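Local coordinates for poly-beta-1,6-N-acetyl-D-glucosamine export protein (PDB 4Y25) that forms the outer-membrane beta barrel through which Escherichia coli exports the biofilm polysaccharide poly-beta-1,6-N-acetyl-D-glucosamine, at residues A[83-88]-A[96-101]; A[130-135]-A[158-163]; A[165-170]-A[193-198]. All coordinates share one frame; numbering follows the deposited sequence.

Interaction 1: residues A[83-88]-A[96-101]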
loop_
_atom_site.group_PDB
_atom_site.type_symbol
_atom_site.label_atom_id
_atom_site.label_comp_id
_atom_site.label_asym_id
_atom_site.label_seq_id
_atom_site.Cartn_x
_atom_site.Cartn_y
_atom_site.Cartn_z
ATOM N N ALA A 83 8.096 -6.003 14.662
ATOM C CA ALA A 83 9.418 -6.025 14.056
ATOM C C ALA A 83 9.473 -7.202 13.095
ATOM O O ALA A 83 8.736 -8.174 13.258
ATOM C CB ALA A 83 10.502 -6.134 15.115
ATOM N N GLU A 84 10.341 -7.119 12.096
ATOM C CA GLU A 84 10.400 -8.144 11.064
ATOM C C GLU A 84 11.753 -8.162 10.371
ATOM O O GLU A 84 12.246 -7.124 9.946
ATOM C CB GLU A 84 9.293 -7.916 10.031
ATOM C CG GLU A 84 9.456 -8.720 8.747
ATOM C CD GLU A 84 8.598 -8.191 7.613
ATOM O OE1 GLU A 84 8.327 -6.971 7.592
ATOM O OE2 GLU A 84 8.196 -8.992 6.743
ATOM N N TYR A 85 12.350 -9.344 10.258
ATOM C CA TYR A 85 13.575 -9.500 9.483
ATOM C C TYR A 85 13.306 -10.417 8.293
ATOM O O TYR A 85 12.563 -11.392 8.402
ATOM C CB TYR A 85 14.711 -10.052 10.355
ATOM C CG TYR A 85 16.102 -9.830 9.788
ATOM C CD1 TYR A 85 17.003 -9.001 10.440
ATOM C CD2 TYR A 85 16.525 -10.467 8.626
ATOM C CE1 TYR A 85 18.271 -8.790 9.940
ATOM C CE2 TYR A 85 17.794 -10.261 8.117
ATOM C CZ TYR A 85 18.661 -9.422 8.784
ATOM O OH TYR A 85 19.930 -9.206 8.306
ATOM N N ALA A 86 13.904 -10.089 7.154
ATOM C CA ALA A 86 13.735 -10.882 5.945
ATOM C C ALA A 86 15.064 -11.126 5.237
ATOM O O ALA A 86 16.037 -10.408 5.457
ATOM C CB ALA A 86 12.760 -10.198 5.002
ATOM N N GLU A 87 15.095 -12.149 4.390
ATOM C CA GLU A 87 16.242 -12.397 3.526
ATOM C C GLU A 87 15.798 -12.306 2.070
ATOM O O GLU A 87 14.836 -12.959 1.666
ATOM C CB GLU A 87 16.864 -13.764 3.817
ATOM C CG GLU A 87 18.371 -13.814 3.621
ATOM C CD GLU A 87 19.089 -12.688 4.343
ATOM O OE1 GLU A 87 18.885 -12.535 5.567
ATOM O OE2 GLU A 87 19.860 -11.956 3.687
ATOM N N ARG A 88 16.492 -11.487 1.287
ATOM C CA ARG A 88 16.136 -11.289 -0.112
ATOM C C ARG A 88 17.207 -11.853 -1.036
ATOM O O ARG A 88 18.399 -11.605 -0.851
ATOM C CB ARG A 88 15.911 -9.802 -0.403
ATOM C CG ARG A 88 15.194 -9.533 -1.718
ATOM C CD ARG A 88 14.078 -8.508 -1.552
ATOM N NE ARG A 88 14.551 -7.129 -1.605
ATOM C CZ ARG A 88 13.756 -6.068 -1.504
ATOM N NH1 ARG A 88 12.449 -6.225 -1.337
ATOM N NH2 ARG A 88 14.268 -4.846 -1.563
ATOM N N PRO A 96 20.424 -8.780 3.207
ATOM C CA PRO A 96 19.596 -8.743 4.416
ATOM C C PRO A 96 18.518 -7.661 4.414
ATOM O O PRO A 96 18.645 -6.658 3.714
ATOM C CB PRO A 96 20.620 -8.468 5.511
ATOM C CG PRO A 96 21.658 -7.664 4.840
ATOM C CD PRO A 96 21.771 -8.236 3.456
ATOM N N GLY A 97 17.475 -7.868 5.212
ATOM C CA GLY A 97 16.379 -6.922 5.293
ATOM C C GLY A 97 15.606 -6.972 6.602
ATOM O O GLY A 97 15.382 -8.043 7.158
ATOM N N ALA A 98 15.188 -5.807 7.089
ATOM C CA ALA A 98 14.450 -5.723 8.345
ATOM C C ALA A 98 13.422 -4.590 8.344
ATOM O O ALA A 98 13.607 -3.566 7.686
ATOM C CB ALA A 98 15.414 -5.550 9.509
ATOM N N ARG A 99 12.342 -4.773 9.095
ATOM C CA ARG A 99 11.325 -3.736 9.208
ATOM C C ARG A 99 10.879 -3.520 10.652
ATOM O O ARG A 99 10.655 -4.474 11.398
ATOM C CB ARG A 99 10.117 -4.075 8.335
ATOM C CG ARG A 99 9.000 -3.047 8.405
ATOM C CD ARG A 99 7.919 -3.330 7.377
ATOM N NE ARG A 99 7.301 -4.634 7.588
ATOM C CZ ARG A 99 6.349 -4.872 8.483
ATOM N NH1 ARG A 99 5.905 -3.892 9.259
ATOM N NH2 ARG A 99 5.843 -6.091 8.608
ATOM N N LEU A 100 10.767 -2.255 11.042
ATOM C CA LEU A 100 10.233 -1.893 12.347
ATOM C C LEU A 100 9.132 -0.859 12.168
ATOM O O LEU A 100 9.337 0.170 11.527
ATOM C CB LEU A 100 11.331 -1.350 13.261
ATOM C CG LEU A 100 10.851 -0.872 14.632
ATOM C CD1 LEU A 100 10.250 -2.023 15.428
ATOM C CD2 LEU A 100 11.984 -0.211 15.406
ATOM N N SER A 101 7.960 -1.136 12.728
ATOM C CA SER A 101 6.820 -0.249 12.543
ATOM C C SER A 101 5.847 -0.310 13.710
ATOM O O SER A 101 5.831 -1.279 14.475
ATOM C CB SER A 101 6.087 -0.592 11.246
ATOM O OG SER A 101 5.697 -1.952 11.227
#
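The ring of Tyr-85 lies over the carbonyl of Gly-97. Gly-97 O sits against one ring face, off centre, with CD2 of Tyr-85 3.1 Å away. Chi1 of Tyr-85 (-161°) puts CG anti to the backbone N, beside the carbonyl carbon. The ring and Pro-96 lie side by side, pointing the same way, and Tyr-85 OH reaches Pro-96 CB. Ala-98 CB meets Tyr-85 CD1 obliquely at 3.9 Å. Ala-83 CB and Leu-100 CD1 add a looser apolar touch on the same face of the hairpin formed by strands 79-89 and 94-105.

Glu-84 and Arg-99 pair on the other face. Glu-84 OE1 accepts from Arg-99 NE at 2.6 Å and from Arg-99 NH2 at 2.8 Å, within one salt bridge. Both bonds are bent and weak. OE1 lies at the guanidinium edge, but the carboxylate and guanidinium planes are 80° apart. Arg-99 NH2 also pairs with Glu-82. In the backbone, Ala-86 N bonds Gly-97 O, while the return bond from Gly-97 N to Ala-86 O is weak.

The Tyr-85 face is mainly apolar, with Glu-87 the exception near Pro-96. With an ion pair opposite, this is consistent with a barrel wall between lipid and a polar interior.

Interaction 2: residues A[130-135]-A[158-163]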
loop_
_atom_site.group_PDB
_atom_site.type_symbol
_atom_site.label_atom_id
_atom_site.label_comp_id
_atom_site.label_asym_id
_atom_site.label_seq_id
_atom_site.Cartn_x
_atom_site.Cartn_y
_atom_site.Cartn_z
ATOM N N ASN A 130 20.620 -2.853 -11.274
ATOM C CA ASN A 130 21.983 -2.389 -11.143
ATOM C C ASN A 130 22.356 -2.468 -9.666
ATOM O O ASN A 130 23.364 -1.920 -9.221
ATOM C CB ASN A 130 22.088 -0.972 -11.693
ATOM C CG ASN A 130 21.451 -0.846 -13.068
ATOM O OD1 ASN A 130 21.791 -1.586 -13.991
ATOM N ND2 ASN A 130 20.483 0.054 -13.194
ATOM N N GLY A 131 21.504 -3.158 -8.913
ATOM C CA GLY A 131 21.706 -3.382 -7.494
ATOM C C GLY A 131 21.479 -2.172 -6.607
ATOM O O GLY A 131 22.268 -1.924 -5.697
ATOM N N VAL A 132 20.410 -1.419 -6.854
ATOM C CA VAL A 132 20.126 -0.244 -6.037
ATOM C C VAL A 132 19.430 -0.619 -4.731
ATOM O O VAL A 132 18.286 -1.080 -4.718
ATOM C CB VAL A 132 19.269 0.789 -6.792
ATOM C CG1 VAL A 132 18.781 1.869 -5.838
ATOM C CG2 VAL A 132 20.077 1.415 -7.918
ATOM N N THR A 133 20.149 -0.408 -3.634
ATOM C CA THR A 133 19.673 -0.711 -2.292
ATOM C C THR A 133 19.077 0.547 -1.660
ATOM O O THR A 133 19.538 1.656 -1.932
ATOM C CB THR A 133 20.825 -1.262 -1.419
ATOM O OG1 THR A 133 21.322 -2.478 -1.994
ATOM C CG2 THR A 133 20.373 -1.531 0.009
ATOM N N GLY A 134 18.050 0.382 -0.831
ATOM C CA GLY A 134 17.429 1.515 -0.171
ATOM C C GLY A 134 16.953 1.255 1.247
ATOM O O GLY A 134 16.397 0.201 1.546
ATOM N N ASN A 135 17.181 2.229 2.123
ATOM C CA ASN A 135 16.646 2.204 3.482
ATOM C C ASN A 135 15.815 3.460 3.726
ATOM O O ASN A 135 16.145 4.532 3.218
ATOM C CB ASN A 135 17.772 2.095 4.512
ATOM C CG ASN A 135 18.667 0.894 4.275
ATOM O OD1 ASN A 135 18.238 -0.118 3.719
ATOM N ND2 ASN A 135 19.920 0.998 4.703
ATOM N N THR A 158 13.825 8.465 1.909
ATOM C CA THR A 158 14.451 7.232 1.434
ATOM C C THR A 158 15.854 7.467 0.887
ATOM O O THR A 158 16.050 8.294 -0.001
ATOM C CB THR A 158 13.609 6.556 0.330
ATOM O OG1 THR A 158 12.234 6.493 0.733
ATOM C CG2 THR A 158 14.122 5.151 0.057
ATOM N N ASP A 159 16.825 6.726 1.415
ATOM C CA ASP A 159 18.209 6.830 0.964
ATOM C C ASP A 159 18.587 5.661 0.058
ATOM O O ASP A 159 18.602 4.510 0.492
ATOM C CB ASP A 159 19.157 6.889 2.162
ATOM C CG ASP A 159 20.273 7.898 1.974
ATOM O OD1 ASP A 159 20.068 8.886 1.237
ATOM O OD2 ASP A 159 21.356 7.697 2.562
ATOM N N PHE A 160 18.892 5.965 -1.202
ATOM C CA PHE A 160 19.257 4.946 -2.183
ATOM C C PHE A 160 20.756 4.668 -2.132
ATOM O O PHE A 160 21.532 5.505 -1.672
ATOM C CB PHE A 160 18.858 5.383 -3.598
ATOM C CG PHE A 160 17.372 5.410 -3.847
ATOM C CD1 PHE A 160 16.536 6.219 -3.093
ATOM C CD2 PHE A 160 16.817 4.648 -4.862
ATOM C CE1 PHE A 160 15.175 6.249 -3.332
ATOM C CE2 PHE A 160 15.457 4.675 -5.107
ATOM C CZ PHE A 160 14.635 5.476 -4.341
ATOM N N SER A 161 21.169 3.503 -2.623
ATOM C CA SER A 161 22.583 3.135 -2.618
ATOM C C SER A 161 23.350 3.795 -3.765
ATOM O O SER A 161 24.494 3.434 -4.043
ATOM C CB SER A 161 22.748 1.616 -2.693
ATOM O OG SER A 161 22.296 1.111 -3.937
ATOM N N ASP A 162 22.717 4.759 -4.428
ATOM C CA ASP A 162 23.373 5.520 -5.486
ATOM C C ASP A 162 23.297 7.019 -5.196
ATOM O O ASP A 162 23.144 7.833 -6.110
ATOM C CB ASP A 162 22.758 5.192 -6.853
ATOM C CG ASP A 162 21.330 5.695 -7.000
ATOM O OD1 ASP A 162 20.690 6.004 -5.975
ATOM O OD2 ASP A 162 20.842 5.773 -8.148
ATOM N N SER A 163 23.384 7.356 -3.909
ATOM C CA SER A 163 23.430 8.736 -3.416
ATOM C C SER A 163 22.102 9.488 -3.530
ATOM O O SER A 163 21.970 10.593 -3.003
ATOM C CB SER A 163 24.528 9.529 -4.138
ATOM O OG SER A 163 24.524 10.887 -3.735
#
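The ring of Phe-160 takes Val-132 CG1 at its edge, near the ring plane, with CG1 3.5 Å from Phe-160 CD2. Val-132 CG1 is anti to the backbone N (chi1 170°), which turns it to the ring. Thr-158 O, two residues back in the same strand, also lies at the ring edge and in its plane. The ring of Tyr-203 meets Phe-160 with the two planes nearly parallel. Val-123 also touches Phe-160, so loop residues also pack on the ring.

This is the open end of the antiparallel hairpin of strands 134-144 and 149-160 in the barrel wall. Here the regular sheet gives way to loops. Asn-135 and Asp-159 form the last hydrogen-bonded pair. Asn-135 N reaches Asp-159 O at 3.1 Å, and Asp-159 N returns to Asn-135 O at 2.9 Å. Gly-134 and Phe-160 follow as a non-hydrogen-bonded pair. Gly-134 has no side chain on the face that carries the Phe-160 ring. Its CA instead makes a CA-H...O contact with Asp-159 O.

Asp-162 holds Tyr-203 OH through OD2, so the segment 158-163 is tied to the loop that brings Tyr-203 to Phe-160.

Beyond the glycine, a side chain takes over from the backbone as acceptor: Ser-161 OG receives Thr-133 N. In return, Thr-133 O accepts a weak bond from Ser-161 N. The CB atoms of Thr-133 and Ser-161 pack 3.7 Å apart. Ser-161 OG sits in the crowded position between its own backbone N and carbonyl carbon (chi1 66°). From there it lies 2.6 Å from Thr-133 N, with an N-H...O angle of 160°.

Interaction 3: residues A[165-170]-A[193-198]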
loop_
_atom_site.group_PDB
_atom_site.type_symbol
_atom_site.label_atom_id
_atom_site.label_comp_id
_atom_site.label_asym_id
_atom_site.label_seq_id
_atom_site.Cartn_x
_atom_site.Cartn_y
_atom_site.Cartn_z
ATOM N N GLN A 165 18.448 10.604 -2.654
ATOM C CA GLN A 165 17.520 10.593 -1.533
ATOM C C GLN A 165 16.151 11.114 -1.950
ATOM O O GLN A 165 16.020 12.214 -2.488
ATOM C CB GLN A 165 18.063 11.398 -0.345
ATOM C CG GLN A 165 19.000 12.538 -0.685
ATOM C CD GLN A 165 19.331 13.380 0.535
ATOM O OE1 GLN A 165 19.663 12.849 1.597
ATOM N NE2 GLN A 165 19.240 14.697 0.391
ATOM N N ARG A 166 15.137 10.298 -1.692
ATOM C CA ARG A 166 13.763 10.620 -2.043
ATOM C C ARG A 166 12.955 11.016 -0.815
ATOM O O ARG A 166 12.805 10.227 0.118
ATOM C CB ARG A 166 13.105 9.426 -2.735
ATOM C CG ARG A 166 11.642 9.631 -3.075
ATOM C CD ARG A 166 11.109 8.463 -3.882
ATOM N NE ARG A 166 11.840 8.296 -5.135
ATOM C CZ ARG A 166 11.619 7.313 -6.002
ATOM N NH1 ARG A 166 10.687 6.404 -5.751
ATOM N NH2 ARG A 166 12.331 7.240 -7.117
ATOM N N HIS A 167 12.441 12.240 -0.815
ATOM C CA HIS A 167 11.546 12.681 0.245
ATOM C C HIS A 167 10.124 12.765 -0.297
ATOM O O HIS A 167 9.807 13.640 -1.099
ATOM C CB HIS A 167 11.984 14.034 0.815
ATOM C CG HIS A 167 13.468 14.200 0.913
ATOM N ND1 HIS A 167 14.244 14.600 -0.154
ATOM C CD2 HIS A 167 14.322 14.019 1.949
ATOM C CE1 HIS A 167 15.509 14.662 0.220
ATOM N NE2 HIS A 167 15.584 14.312 1.493
ATOM N N GLU A 168 9.276 11.838 0.132
ATOM C CA GLU A 168 7.885 11.824 -0.297
ATOM C C GLU A 168 6.981 12.381 0.794
ATOM O O GLU A 168 7.244 12.195 1.980
ATOM C CB GLU A 168 7.449 10.406 -0.669
ATOM C CG GLU A 168 8.226 9.799 -1.821
ATOM C CD GLU A 168 7.809 8.371 -2.112
ATOM O OE1 GLU A 168 6.724 8.173 -2.699
ATOM O OE2 GLU A 168 8.566 7.446 -1.760
ATOM N N VAL A 169 5.926 13.083 0.389
ATOM C CA VAL A 169 4.919 13.579 1.323
ATOM C C VAL A 169 3.529 13.372 0.731
ATOM O O VAL A 169 3.310 13.617 -0.456
ATOM C CB VAL A 169 5.108 15.080 1.652
ATOM C CG1 VAL A 169 4.064 15.540 2.658
ATOM C CG2 VAL A 169 6.504 15.352 2.183
ATOM N N SER A 170 2.592 12.914 1.554
ATOM C CA SER A 170 1.220 12.728 1.102
ATOM C C SER A 170 0.234 13.316 2.100
ATOM O O SER A 170 0.503 13.370 3.299
ATOM C CB SER A 170 0.918 11.245 0.877
ATOM O OG SER A 170 1.026 10.516 2.085
ATOM N N TYR A 193 3.555 14.652 -2.913
ATOM C CA TYR A 193 4.770 15.380 -3.254
ATOM C C TYR A 193 5.968 14.439 -3.214
ATOM O O TYR A 193 6.129 13.670 -2.267
ATOM C CB TYR A 193 4.970 16.558 -2.295
ATOM C CG TYR A 193 6.219 17.379 -2.540
ATOM C CD1 TYR A 193 6.276 18.308 -3.571
ATOM C CD2 TYR A 193 7.335 17.240 -1.724
ATOM C CE1 TYR A 193 7.414 19.066 -3.791
ATOM C CE2 TYR A 193 8.476 17.991 -1.935
ATOM C CZ TYR A 193 8.512 18.902 -2.968
ATOM O OH TYR A 193 9.649 19.650 -3.176
ATOM N N GLU A 194 6.799 14.491 -4.250
ATOM C CA GLU A 194 7.999 13.662 -4.316
ATOM C C GLU A 194 9.182 14.450 -4.868
ATOM O O GLU A 194 9.077 15.103 -5.907
ATOM C CB GLU A 194 7.757 12.419 -5.178
ATOM C CG GLU A 194 9.002 11.560 -5.386
ATOM C CD GLU A 194 8.783 10.428 -6.376
ATOM O OE1 GLU A 194 7.628 10.221 -6.806
ATOM O OE2 GLU A 194 9.771 9.747 -6.728
ATOM N N GLN A 195 10.308 14.385 -4.165
ATOM C CA GLN A 195 11.522 15.063 -4.601
ATOM C C GLN A 195 12.721 14.122 -4.541
ATOM O O GLN A 195 12.911 13.403 -3.561
ATOM C CB GLN A 195 11.772 16.312 -3.749
ATOM C CG GLN A 195 13.195 16.849 -3.806
ATOM C CD GLN A 195 13.939 16.661 -2.498
ATOM O OE1 GLN A 195 13.333 16.390 -1.461
ATOM N NE2 GLN A 195 15.260 16.800 -2.541
ATOM N N ASN A 196 13.521 14.121 -5.603
ATOM C CA ASN A 196 14.721 13.294 -5.662
ATOM C C ASN A 196 15.967 14.137 -5.908
ATOM O O ASN A 196 15.890 15.366 -5.945
ATOM C CB ASN A 196 14.581 12.229 -6.747
ATOM C CG ASN A 196 13.529 11.194 -6.412
ATOM O OD1 ASN A 196 13.787 10.252 -5.665
ATOM N ND2 ASN A 196 12.334 11.362 -6.969
ATOM N N THR A 197 17.115 13.485 -6.076
ATOM C CA THR A 197 18.368 14.216 -6.240
ATOM C C THR A 197 19.200 13.753 -7.437
ATOM O O THR A 197 19.662 14.583 -8.221
ATOM C CB THR A 197 19.239 14.127 -4.966
ATOM O OG1 THR A 197 19.378 12.759 -4.567
ATOM C CG2 THR A 197 18.599 14.913 -3.833
ATOM N N GLU A 198 19.401 12.446 -7.582
ATOM C CA GLU A 198 20.207 11.931 -8.690
ATOM C C GLU A 198 19.503 12.189 -10.024
ATOM O O GLU A 198 18.322 11.887 -10.178
ATOM C CB GLU A 198 20.493 10.438 -8.508
ATOM C CG GLU A 198 21.670 9.926 -9.332
ATOM C CD GLU A 198 23.017 10.354 -8.770
ATOM O OE1 GLU A 198 23.054 10.908 -7.650
ATOM O OE2 GLU A 198 24.041 10.136 -9.451
#
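This is an antiparallel strand pairing with a buried polar cluster, at the open end of the hairpin of strands 165-179 and 183-195. His-167 pairs with Gln-195 and Val-169 with Tyr-193 through two backbone bonds each. Past the end of strand 183-195 the pairing continues through a side chain: Gln-165 N gives a bond to Thr-197 OG1 at 3.0 Å.

Arg-166 is held from two directions. Its NE meets Asn-196 OD1 at 2.8 Å, almost straight (176°), on a lone pair of the amide oxygen. Glu-194 OE2 lies 3.0 Å from Arg-166 NE. This salt bridge is one of charge alone, since no N-H points at the oxygen. The chi3 bend of Arg-166 (-60°) places NE within reach of both acceptors, one in plane and one over the face. Asn-196 ND2 bonds Glu-194 OE2 at 3.0 Å, and also Pro-206 O. Arg-166 NH2 goes on to Asn-205.

Tyr-192 OH bonds OE1 of both Glu-168 and Glu-194. The two carboxylates, if both are ionised, would repel each other; their OE1 atoms are 4.7 Å apart. The guanidinium of Arg-166, with Glu-194 OE2 over its face, would probably ease this and help keep Glu-194 ionised.

All three contacts belong to the C-terminal membrane barrel domain of the longer export protein. From the N terminus they follow in series; none nests in or crosses another. Interaction 1 closes a short turn between strands 79-89 and 94-105. Interactions 2 and 3 each lie at the open end of a hairpin, with 22 residues between their segments. Strand 110-118 stands between interactions 1 and 2, which do not touch; their centres are 16 Å apart. Interactions 2 and 3 share a border, because strands 149-160 and 165-179 are neighbours. There Thr-158 N probably bonds Arg-166 O at 2.7 Å.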